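Local coordinates for protein pyridoxal kinase (Entamoeba histolytica, PDB 4S1H) that probably catalyses the ATP-dependent phosphorylation of pyridoxal to pyridoxal 5'-phosphate, and binds ADP and magnesium ions, at residues I24-F29 / L220-L225; T81-S86 / M120-E125; L114-K119 / N143-S148. All coordinates share one frame; numbering follows the deposited sequence.

Contact 1: residues I24-F29 / L220-L225; sequences IILDSF and LTYILL
Ile25 sits against the start of the Tyr222 side chain and the backbone just after it, and this is the tight part of the contact. Its CD1 is 3.7 Å from Tyr222 CB, and its CG2 lies 3.7 Å from Tyr222 O. CG2 also reaches Ile223 CG1 at 4.0 Å, with Ile25 running at about a right angle to both partners. The torsions explain the split: chi1 (-62°) puts CG1 beside the backbone N and CG2 anti to it, and chi2 (161°) then extends CD1 to the root of the tyrosine, while CG2 meets the carbonyl. The backbones come nearest at this same point, Ile25 CA and Tyr222 CA being 6.3 Å apart.

The short segments run nearly parallel, their axes at 20° and 9.2 Å. They belong to helices 18-28 and 216-229 of the ribokinase-like alpha/beta fold, and Tyr222 and Leu225 also touch Val80 of central-sheet strand 78-81. No hydrogen bond joins the segments. The Tyr222 hydroxyl is instead hydrogen-bonded to Thr7 OG1, which ties its polar end to strand 5-9.

Leu26 CD1 still approaches Tyr222 CD1 obliquely at 3.9 Å. Packing is looser beyond it, where the methyls Leu26 CD2 and Leu225 CD2 are 4.5 Å apart. Phe29 keeps further off segment 220-225 and meets Trp227 edge-to-face. Ser28, partly exposed, and Asp27 take no part in the contact, and Asp27 OD1 forms a salt bridge with Arg20 NH2 of the second subunit.

Contact 2: residues T81-S86 / M120-E125; sequences TGYFPS and MYTKSE
Tyr83 and Thr122 slide past each other in opposite directions, the tyrosine ring reaching the threonine methyl obliquely with CE1 4.1 Å from Thr122 CG2. With CG anti to the backbone N (chi1 178°), the tyrosine side chain starts out beside its carbonyl carbon. The methyl of Thr122 lies beside its own backbone N, leaving OG1 to donate to Lys123 O at 3.2 Å from above the carbonyl plane (52° out of it).

Further along, the approach is side chain to backbone. Lys123 bends at chi3 and lays its CE 3.5 Å from Pro85 O, though this lysine is poorly ordered and its position should be read with caution. Glu125 is extended beyond CG and brings OE2 within 3.5 Å of Ser86 CA. The same oxygen accepts from Ser87 N, at the start of helix 87-100, and forms a salt bridge with Lys123 NZ at 3.5 Å, its hydrogen bond weak and subject to the same caution. No hydrogen bond crosses between the segments themselves; Ser86 OG turns to Asp88 OD1.

Thus the loop after strand 78-81 meets the approach to helix 124-133, and Tyr83 places this junction beside Ser10, about 4 Å away between side chains, which binds pyridoxal 5'-phosphate in another structure of this kinase; that ligand is absent here.

Contact 3: residues L114-K119 / N143-S148; sequences LGDNGK and NATELS. With MG (magnesium ion), chain E; ADP (adenosine-5'-diphosphate), chain C.
The Asn143 amide is nearly coplanar with its acceptor: ND2 donates to Gly115 O at 2.9 Å, the oxygen only 4° out of the amide plane. The other N-H of ND2 is given to ADP O1B at 3.1 Å. The neighbouring Asp116 carboxylate is tilted 29° from this amide and makes no hydrogen bond to it. The third flat group, the Glu146 carboxylate, is gripped at both oxygens. OE2 takes Leu114 N from above its plane at 2.9 Å, and on its anti side accepts Gly115 N at 3.3 Å, while OE1 receives Asn143 N, also on the anti side.

Glu146 N in turn donates to Asn143 OD1 at 2.8 Å, almost straight down the carbonyl direction. These two reciprocal bonds make a capping box at the start of helix 144-151, and hold the amide oxygen while its nitrogen serves the nucleotide.

The type I' turn from Asp116 to Lys119 links strands 115-116 and 119-120 into a hairpin. Gly118 N at its tip donates to Thr145 OG1 at 2.9 Å, and Thr145 CG2 rests against the hairpin backbone from Gly115 to Gly118.

Asp116 OD2 binds magnesium at 2.2 Å, in company with ADP O1B, ADP O2A and two waters; one of these waters donates to Asp116 OD1. O1B is therefore shared by the metal and Asn143 ND2, an arrangement that would help offset the negative charge of the beta-phosphate and is consistent with the hairpin and helix start together positioning the nucleotide phosphates.

From the N terminus, helix 18-28 supplies the first half of contact 1, whose loop closes at 220-225 on helix 216-229, with 190 residues in between. Contacts 2 and 3 both nest inside that loop and cross one another, since their segments alternate as 81-86, 114-119, 120-125 and 143-148. Segments 114-119 and 120-125 are consecutive, and the two contacts touch where Tyr121 packs on Gly115 and Asp116; their centres are 12 Å apart. Contact 1 joins two helices across the chain's centre from the other two, about 22 and 23 Å away between centres. Contact 2 joins the loop after strand 78-81 to the start of helix 124-133, and contact 3 the small hairpin to the start of helix 144-151.

Contact 1: residues I24-F29 / L220-L225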
loop_
_atom_site.group_PDB
_atom_site.type_symbol
_atom_site.label_atom_id
_atom_site.label_comp_id
_atom_site.label_asym_id
_atom_site.label_seq_id
_atom_site.Cartn_x
_atom_site.Cartn_y
_atom_site.Cartn_z
ATOM N N ILE A 24 -1.303 4.016 -3.626
ATOM C CA ILE A 24 -2.050 3.975 -4.858
ATOM C C ILE A 24 -1.528 5.047 -5.819
ATOM O O ILE A 24 -1.313 4.782 -7.002
ATOM C CB ILE A 24 -3.559 4.181 -4.610
ATOM C CG1 ILE A 24 -4.123 2.975 -3.859
ATOM C CG2 ILE A 24 -4.315 4.387 -5.928
ATOM C CD1 ILE A 24 -5.458 3.259 -3.189
ATOM N N ILE A 25 -1.341 6.260 -5.303
ATOM C CA ILE A 25 -0.989 7.390 -6.158
ATOM C C ILE A 25 0.476 7.289 -6.631
ATOM O O ILE A 25 0.752 7.369 -7.831
ATOM C CB ILE A 25 -1.306 8.740 -5.487
ATOM C CG1 ILE A 25 -2.809 8.794 -5.241
ATOM C CG2 ILE A 25 -0.814 9.879 -6.365
ATOM C CD1 ILE A 25 -3.252 9.815 -4.207
ATOM N N LEU A 26 1.397 7.147 -5.695
ATOM C CA LEU A 26 2.831 7.048 -6.036
ATOM C C LEU A 26 3.120 5.808 -6.881
ATOM O O LEU A 26 3.897 5.891 -7.846
ATOM C CB LEU A 26 3.702 7.090 -4.787
ATOM C CG LEU A 26 3.747 8.435 -4.062
ATOM C CD1 LEU A 26 4.318 8.327 -2.658
ATOM C CD2 LEU A 26 4.513 9.484 -4.857
ATOM N N ASP A 27 2.473 4.693 -6.580
ATOM C CA ASP A 27 2.600 3.505 -7.473
ATOM C C ASP A 27 2.125 3.839 -8.917
ATOM O O ASP A 27 2.806 3.509 -9.900
ATOM C CB ASP A 27 1.839 2.246 -6.952
ATOM C CG ASP A 27 2.400 1.663 -5.610
ATOM O OD1 ASP A 27 3.500 2.046 -5.129
ATOM O OD2 ASP A 27 1.694 0.801 -4.997
ATOM N N SER A 28 0.989 4.522 -9.065
ATOM C CA SER A 28 0.461 4.836 -10.384
ATOM C C SER A 28 1.356 5.817 -11.172
ATOM O O SER A 28 1.393 5.781 -12.385
ATOM C CB SER A 28 -0.989 5.355 -10.316
ATOM O OG SER A 28 -1.093 6.674 -10.824
ATOM N N PHE A 29 2.101 6.652 -10.453
ATOM C CA PHE A 29 3.082 7.562 -11.072
ATOM C C PHE A 29 4.450 6.895 -11.239
ATOM O O PHE A 29 5.355 7.519 -11.747
ATOM C CB PHE A 29 3.255 8.866 -10.238
ATOM C CG PHE A 29 2.251 9.964 -10.535
ATOM C CD1 PHE A 29 1.008 9.978 -9.940
ATOM C CD2 PHE A 29 2.586 11.041 -11.384
ATOM C CE1 PHE A 29 0.099 10.983 -10.204
ATOM C CE2 PHE A 29 1.677 12.062 -11.650
ATOM C CZ PHE A 29 0.424 12.032 -11.058
ATOM N N LEU A 220 -5.020 14.709 -2.268
ATOM C CA LEU A 220 -4.404 15.948 -2.763
ATOM C C LEU A 220 -2.883 15.982 -2.547
ATOM O O LEU A 220 -2.120 16.313 -3.473
ATOM C CB LEU A 220 -5.036 17.210 -2.117
ATOM C CG LEU A 220 -4.391 18.586 -2.438
ATOM C CD1 LEU A 220 -4.359 18.861 -3.927
ATOM C CD2 LEU A 220 -5.111 19.681 -1.689
ATOM N N THR A 221 -2.457 15.663 -1.329
ATOM C CA THR A 221 -1.069 15.688 -0.947
ATOM C C THR A 221 -0.238 14.818 -1.907
ATOM O O THR A 221 0.798 15.287 -2.403
ATOM C CB THR A 221 -0.909 15.159 0.478
ATOM O OG1 THR A 221 -1.436 16.108 1.408
ATOM C CG2 THR A 221 0.546 14.865 0.829
ATOM N N TYR A 222 -0.668 13.587 -2.168
ATOM C CA TYR A 222 0.168 12.689 -3.000
ATOM C C TYR A 222 0.114 12.993 -4.493
ATOM O O TYR A 222 1.113 12.841 -5.178
ATOM C CB TYR A 222 -0.138 11.216 -2.714
ATOM C CG TYR A 222 0.308 10.866 -1.320
ATOM C CD1 TYR A 222 1.674 10.713 -1.011
ATOM C CD2 TYR A 222 -0.606 10.715 -0.304
ATOM C CE1 TYR A 222 2.089 10.423 0.293
ATOM C CE2 TYR A 222 -0.196 10.429 0.996
ATOM C CZ TYR A 222 1.142 10.296 1.277
ATOM O OH TYR A 222 1.564 10.009 2.548
ATOM N N ILE A 223 -1.003 13.519 -4.984
ATOM C CA ILE A 223 -1.040 13.931 -6.400
ATOM C C ILE A 223 -0.144 15.173 -6.582
ATOM O O ILE A 223 0.669 15.224 -7.510
ATOM C CB ILE A 223 -2.462 14.198 -6.927
ATOM C CG1 ILE A 223 -3.318 12.914 -6.834
ATOM C CG2 ILE A 223 -2.392 14.638 -8.389
ATOM C CD1 ILE A 223 -4.803 13.114 -7.093
ATOM N N LEU A 224 -0.324 16.158 -5.709
ATOM C CA LEU A 224 0.542 17.362 -5.723
ATOM C C LEU A 224 2.033 17.019 -5.679
ATOM O O LEU A 224 2.811 17.434 -6.538
ATOM C CB LEU A 224 0.187 18.246 -4.526
ATOM C CG LEU A 224 1.121 19.421 -4.253
ATOM C CD1 LEU A 224 1.121 20.359 -5.440
ATOM C CD2 LEU A 224 0.677 20.096 -2.972
ATOM N N LEU A 225 2.420 16.165 -4.721
ATOM C CA LEU A 225 3.826 15.733 -4.598
ATOM C C LEU A 225 4.323 15.014 -5.829
ATOM O O LEU A 225 5.438 15.262 -6.273
ATOM C CB LEU A 225 3.996 14.791 -3.409
ATOM C CG LEU A 225 5.427 14.319 -3.176
ATOM C CD1 LEU A 225 6.270 15.440 -2.588
ATOM C CD2 LEU A 225 5.418 13.076 -2.305
#

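Contact 2: residues T81-S86 / M120-E125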
loop_
_atom_site.group_PDB
_atom_site.type_symbol
_atom_site.label_atom_id
_atom_site.label_comp_id
_atom_site.label_asym_id
_atom_site.label_seq_id
_atom_site.Cartn_x
_atom_site.Cartn_y
_atom_site.Cartn_z
ATOM N N THR A 81 5.086 13.466 5.533
ATOM C CA THR A 81 4.493 12.984 6.752
ATOM C C THR A 81 3.026 13.285 6.739
ATOM O O THR A 81 2.581 14.328 6.177
ATOM C CB THR A 81 5.209 13.509 8.015
ATOM O OG1 THR A 81 5.012 14.921 8.088
ATOM C CG2 THR A 81 6.704 13.192 8.021
ATOM N N GLY A 82 2.251 12.400 7.366
ATOM C CA GLY A 82 0.823 12.529 7.494
ATOM C C GLY A 82 0.378 12.355 8.918
ATOM O O GLY A 82 0.776 13.137 9.828
ATOM N N TYR A 83 -0.459 11.346 9.126
ATOM C CA TYR A 83 -1.108 11.126 10.405
ATOM C C TYR A 83 -0.175 10.463 11.399
ATOM O O TYR A 83 0.510 9.507 11.035
ATOM C CB TYR A 83 -2.352 10.251 10.243
ATOM C CG TYR A 83 -3.044 9.933 11.536
ATOM C CD1 TYR A 83 -3.957 10.838 12.101
ATOM C CD2 TYR A 83 -2.799 8.743 12.211
ATOM C CE1 TYR A 83 -4.591 10.551 13.300
ATOM C CE2 TYR A 83 -3.433 8.450 13.392
ATOM C CZ TYR A 83 -4.325 9.345 13.934
ATOM O OH TYR A 83 -4.964 9.057 15.111
ATOM N N PHE A 84 -0.155 10.983 12.631
ATOM C CA PHE A 84 0.491 10.301 13.742
ATOM C C PHE A 84 -0.511 10.091 14.879
ATOM O O PHE A 84 -1.248 11.016 15.239
ATOM C CB PHE A 84 1.662 11.105 14.264
ATOM C CG PHE A 84 2.763 11.285 13.282
ATOM C CD1 PHE A 84 3.817 10.396 13.222
ATOM C CD2 PHE A 84 2.797 12.423 12.476
ATOM C CE1 PHE A 84 4.844 10.601 12.330
ATOM C CE2 PHE A 84 3.845 12.648 11.604
ATOM C CZ PHE A 84 4.871 11.733 11.525
ATOM N N PRO A 85 -0.546 8.897 15.464
ATOM C CA PRO A 85 -1.477 8.637 16.566
ATOM C C PRO A 85 -0.984 9.158 17.920
ATOM O O PRO A 85 -1.797 9.308 18.839
ATOM C CB PRO A 85 -1.594 7.096 16.568
ATOM C CG PRO A 85 -0.294 6.629 16.061
ATOM C CD PRO A 85 0.129 7.646 15.040
ATOM N N SER A 86 0.311 9.457 18.032
ATOM C CA SER A 86 0.933 9.808 19.299
ATOM C C SER A 86 2.147 10.690 19.085
ATOM O O SER A 86 2.808 10.592 18.046
ATOM C CB SER A 86 1.335 8.534 20.067
ATOM O OG SER A 86 2.121 7.658 19.263
ATOM N N MET A 120 -10.950 18.420 16.618
ATOM C CA MET A 120 -9.725 17.665 16.651
ATOM C C MET A 120 -9.913 16.167 16.474
ATOM O O MET A 120 -10.791 15.585 17.041
ATOM C CB MET A 120 -8.951 17.946 17.941
ATOM C CG MET A 120 -9.578 19.010 18.822
ATOM S SD MET A 120 -8.488 19.583 20.123
ATOM C CE MET A 120 -9.000 21.282 20.447
ATOM N N TYR A 121 -9.054 15.568 15.677
ATOM C CA TYR A 121 -8.969 14.134 15.509
ATOM C C TYR A 121 -8.033 13.645 16.583
ATOM O O TYR A 121 -8.202 12.604 17.183
ATOM C CB TYR A 121 -8.263 13.813 14.187
ATOM C CG TYR A 121 -8.969 14.146 12.899
ATOM C CD1 TYR A 121 -10.322 14.253 12.854
ATOM C CD2 TYR A 121 -8.258 14.334 11.724
ATOM C CE1 TYR A 121 -10.942 14.555 11.748
ATOM C CE2 TYR A 121 -8.892 14.639 10.582
ATOM C CZ TYR A 121 -10.256 14.735 10.611
ATOM O OH TYR A 121 -10.981 15.045 9.527
ATOM N N THR A 122 -6.989 14.404 16.806
ATOM C CA THR A 122 -5.895 13.949 17.606
ATOM C C THR A 122 -5.864 14.379 19.043
ATOM O O THR A 122 -6.303 15.424 19.432
ATOM C CB THR A 122 -4.565 14.356 16.984
ATOM O OG1 THR A 122 -4.389 15.752 17.162
ATOM C CG2 THR A 122 -4.520 14.000 15.507
ATOM N N LYS A 123 -5.262 13.517 19.815
ATOM C CA LYS A 123 -4.903 13.810 21.113
ATOM C C LYS A 123 -4.219 15.135 21.033
ATOM O O LYS A 123 -3.432 15.441 20.177
ATOM C CB LYS A 123 -3.964 12.724 21.609
ATOM C CG LYS A 123 -4.284 12.105 22.940
ATOM C CD LYS A 123 -3.253 10.995 23.306
ATOM C CE LYS A 123 -2.762 10.158 22.117
ATOM N NZ LYS A 123 -1.979 8.960 22.550
ATOM N N SER A 124 -4.574 15.951 21.945
ATOM C CA SER A 124 -3.909 17.277 22.158
ATOM C C SER A 124 -2.357 17.252 22.220
ATOM O O SER A 124 -1.680 18.233 21.853
ATOM C CB SER A 124 -4.425 17.952 23.419
ATOM O OG SER A 124 -3.914 19.265 23.488
ATOM N N GLU A 125 -1.793 16.142 22.704
ATOM C CA GLU A 125 -0.344 15.988 22.742
ATOM C C GLU A 125 0.249 16.099 21.327
ATOM O O GLU A 125 1.324 16.682 21.155
ATOM C CB GLU A 125 0.067 14.664 23.414
ATOM C CG GLU A 125 -0.347 13.384 22.691
ATOM C CD GLU A 125 0.280 12.135 23.279
ATOM O OE1 GLU A 125 0.394 12.026 24.522
ATOM O OE2 GLU A 125 0.652 11.253 22.477
#

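Contact 3: residues L114-K119 / N143-S148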
loop_
_atom_site.group_PDB
_atom_site.type_symbol
_atom_site.label_atom_id
_atom_site.label_comp_id
_atom_site.label_asym_id
_atom_site.label_seq_id
_atom_site.Cartn_x
_atom_site.Cartn_y
_atom_site.Cartn_z
ATOM N N LEU A 114 -4.761 16.816 11.820
ATOM C CA LEU A 114 -5.187 17.107 13.178
ATOM C C LEU A 114 -6.705 17.137 13.331
ATOM O O LEU A 114 -7.223 16.754 14.378
ATOM C CB LEU A 114 -4.591 18.421 13.652
ATOM C CG LEU A 114 -3.072 18.524 13.635
ATOM C CD1 LEU A 114 -2.677 19.929 14.026
ATOM C CD2 LEU A 114 -2.466 17.527 14.592
ATOM N N GLY A 115 -7.424 17.587 12.312
ATOM C CA GLY A 115 -8.882 17.680 12.433
ATOM C C GLY A 115 -9.528 18.384 11.262
ATOM O O GLY A 115 -8.894 18.703 10.267
ATOM N N ASP A 116 -10.814 18.630 11.398
ATOM C CA ASP A 116 -11.585 19.297 10.366
ATOM C C ASP A 116 -12.867 19.819 10.981
ATOM O O ASP A 116 -13.276 19.390 12.066
ATOM C CB ASP A 116 -11.906 18.316 9.227
ATOM C CG ASP A 116 -12.120 19.008 7.889
ATOM O OD1 ASP A 116 -12.194 20.267 7.846
ATOM O OD2 ASP A 116 -12.173 18.281 6.863
ATOM N N ASN A 117 -13.503 20.756 10.285
ATOM C CA ASN A 117 -14.779 21.338 10.742
ATOM C C ASN A 117 -14.703 21.880 12.183
ATOM O O ASN A 117 -15.634 21.730 12.978
ATOM C CB ASN A 117 -15.893 20.292 10.576
ATOM C CG ASN A 117 -16.003 19.781 9.151
ATOM O OD1 ASN A 117 -16.188 18.590 8.945
ATOM N ND2 ASN A 117 -15.860 20.672 8.161
ATOM N N GLY A 118 -13.561 22.476 12.513
ATOM C CA GLY A 118 -13.304 23.028 13.843
ATOM C C GLY A 118 -13.085 22.055 14.991
ATOM O O GLY A 118 -12.980 22.493 16.137
ATOM N N LYS A 119 -12.976 20.766 14.683
ATOM C CA LYS A 119 -12.811 19.712 15.680
ATOM C C LYS A 119 -11.510 18.880 15.509
ATOM O O LYS A 119 -11.099 18.644 14.421
ATOM C CB LYS A 119 -14.036 18.783 15.686
ATOM C CG LYS A 119 -15.232 19.358 16.487
ATOM C CD LYS A 119 -16.490 18.461 16.397
ATOM C CE LYS A 119 -17.559 18.841 17.445
ATOM N NZ LYS A 119 -17.293 18.397 18.829
ATOM N N ASN A 143 -5.652 21.913 6.146
ATOM C CA ASN A 143 -6.927 22.585 5.975
ATOM C C ASN A 143 -7.045 23.781 6.954
ATOM O O ASN A 143 -6.148 24.028 7.784
ATOM C CB ASN A 143 -8.109 21.595 6.078
ATOM C CG ASN A 143 -8.275 21.006 7.467
ATOM O OD1 ASN A 143 -7.900 21.616 8.470
ATOM N ND2 ASN A 143 -8.821 19.790 7.531
ATOM N N ALA A 144 -8.137 24.540 6.865
ATOM C CA ALA A 144 -8.288 25.730 7.697
ATOM C C ALA A 144 -8.292 25.404 9.194
ATOM O O ALA A 144 -7.698 26.122 9.998
ATOM C CB ALA A 144 -9.530 26.490 7.325
ATOM N N THR A 145 -8.934 24.301 9.562
ATOM C CA THR A 145 -8.978 23.885 10.955
ATOM C C THR A 145 -7.576 23.590 11.510
ATOM O O THR A 145 -7.230 23.991 12.629
ATOM C CB THR A 145 -9.874 22.643 11.111
ATOM O OG1 THR A 145 -11.233 23.007 10.825
ATOM C CG2 THR A 145 -9.821 22.109 12.524
ATOM N N GLU A 146 -6.802 22.871 10.707
ATOM C CA GLU A 146 -5.455 22.491 11.079
ATOM C C GLU A 146 -4.573 23.725 11.213
ATOM O O GLU A 146 -3.829 23.836 12.198
ATOM C CB GLU A 146 -4.901 21.433 10.129
ATOM C CG GLU A 146 -5.652 20.138 10.322
ATOM C CD GLU A 146 -5.640 19.207 9.148
ATOM O OE1 GLU A 146 -5.344 19.658 8.012
ATOM O OE2 GLU A 146 -5.926 18.007 9.413
ATOM N N LEU A 147 -4.689 24.666 10.265
ATOM C CA LEU A 147 -4.005 25.954 10.380
ATOM C C LEU A 147 -4.346 26.674 11.681
ATOM O O LEU A 147 -3.468 27.199 12.353
ATOM C CB LEU A 147 -4.292 26.856 9.159
ATOM C CG LEU A 147 -3.566 28.204 9.086
ATOM C CD1 LEU A 147 -2.043 28.021 9.019
ATOM C CD2 LEU A 147 -4.029 28.980 7.868
ATOM N N SER A 148 -5.622 26.677 12.057
ATOM C CA SER A 148 -6.030 27.275 13.310
ATOM C C SER A 148 -5.407 26.587 14.532
ATOM O O SER A 148 -4.958 27.257 15.471
ATOM C CB SER A 148 -7.554 27.255 13.392
ATOM O OG SER A 148 -8.014 27.844 14.577
HETATM MG MG MG E . -11.772 18.645 4.731
HETATM P PB ADP C . -8.763 17.361 4.422
HETATM O O1B ADP C . -9.861 18.062 5.188
HETATM O O2B ADP C . -9.034 15.883 4.198
HETATM O O3B ADP C . -7.410 17.717 4.957
HETATM P PA ADP C . -9.702 19.178 2.367
HETATM O O1A ADP C . -8.957 20.478 2.511
HETATM O O2A ADP C . -11.070 19.049 2.949
HETATM O O3A ADP C . -8.782 17.972 2.938
HETATM O "O5'" ADP C . -9.785 18.779 0.838
HETATM C "C5'" ADP C . -8.668 18.691 -0.022
HETATM C "C4'" ADP C . -9.144 19.073 -1.395
HETATM O "O4'" ADP C . -10.196 18.193 -1.791
HETATM C "C3'" ADP C . -9.744 20.474 -1.411
HETATM O "O3'" ADP C . -8.749 21.461 -1.701
HETATM C "C2'" ADP C . -10.799 20.353 -2.468
HETATM O "O2'" ADP C . -10.216 20.539 -3.749
HETATM C "C1'" ADP C . -11.273 18.914 -2.371
HETATM N N9 ADP C . -12.510 18.712 -1.580
HETATM C C8 ADP C . -12.659 18.234 -0.337
HETATM N N7 ADP C . -13.965 18.171 0.023
HETATM C C5 ADP C . -14.673 18.613 -1.026
HETATM C C6 ADP C . -16.109 18.800 -1.343
HETATM N N6 ADP C . -17.040 18.498 -0.415
HETATM N N1 ADP C . -16.418 19.294 -2.561
HETATM C C2 ADP C . -15.467 19.603 -3.487
HETATM N N3 ADP C . -14.146 19.447 -3.265
HETATM C C4 ADP C . -13.710 18.964 -2.077
HETATM O O HOH W 1 -11.096 22.869 8.134
HETATM O O HOH W 2 -11.522 20.629 5.161
HETATM O O HOH W 3 -12.053 16.545 4.258
#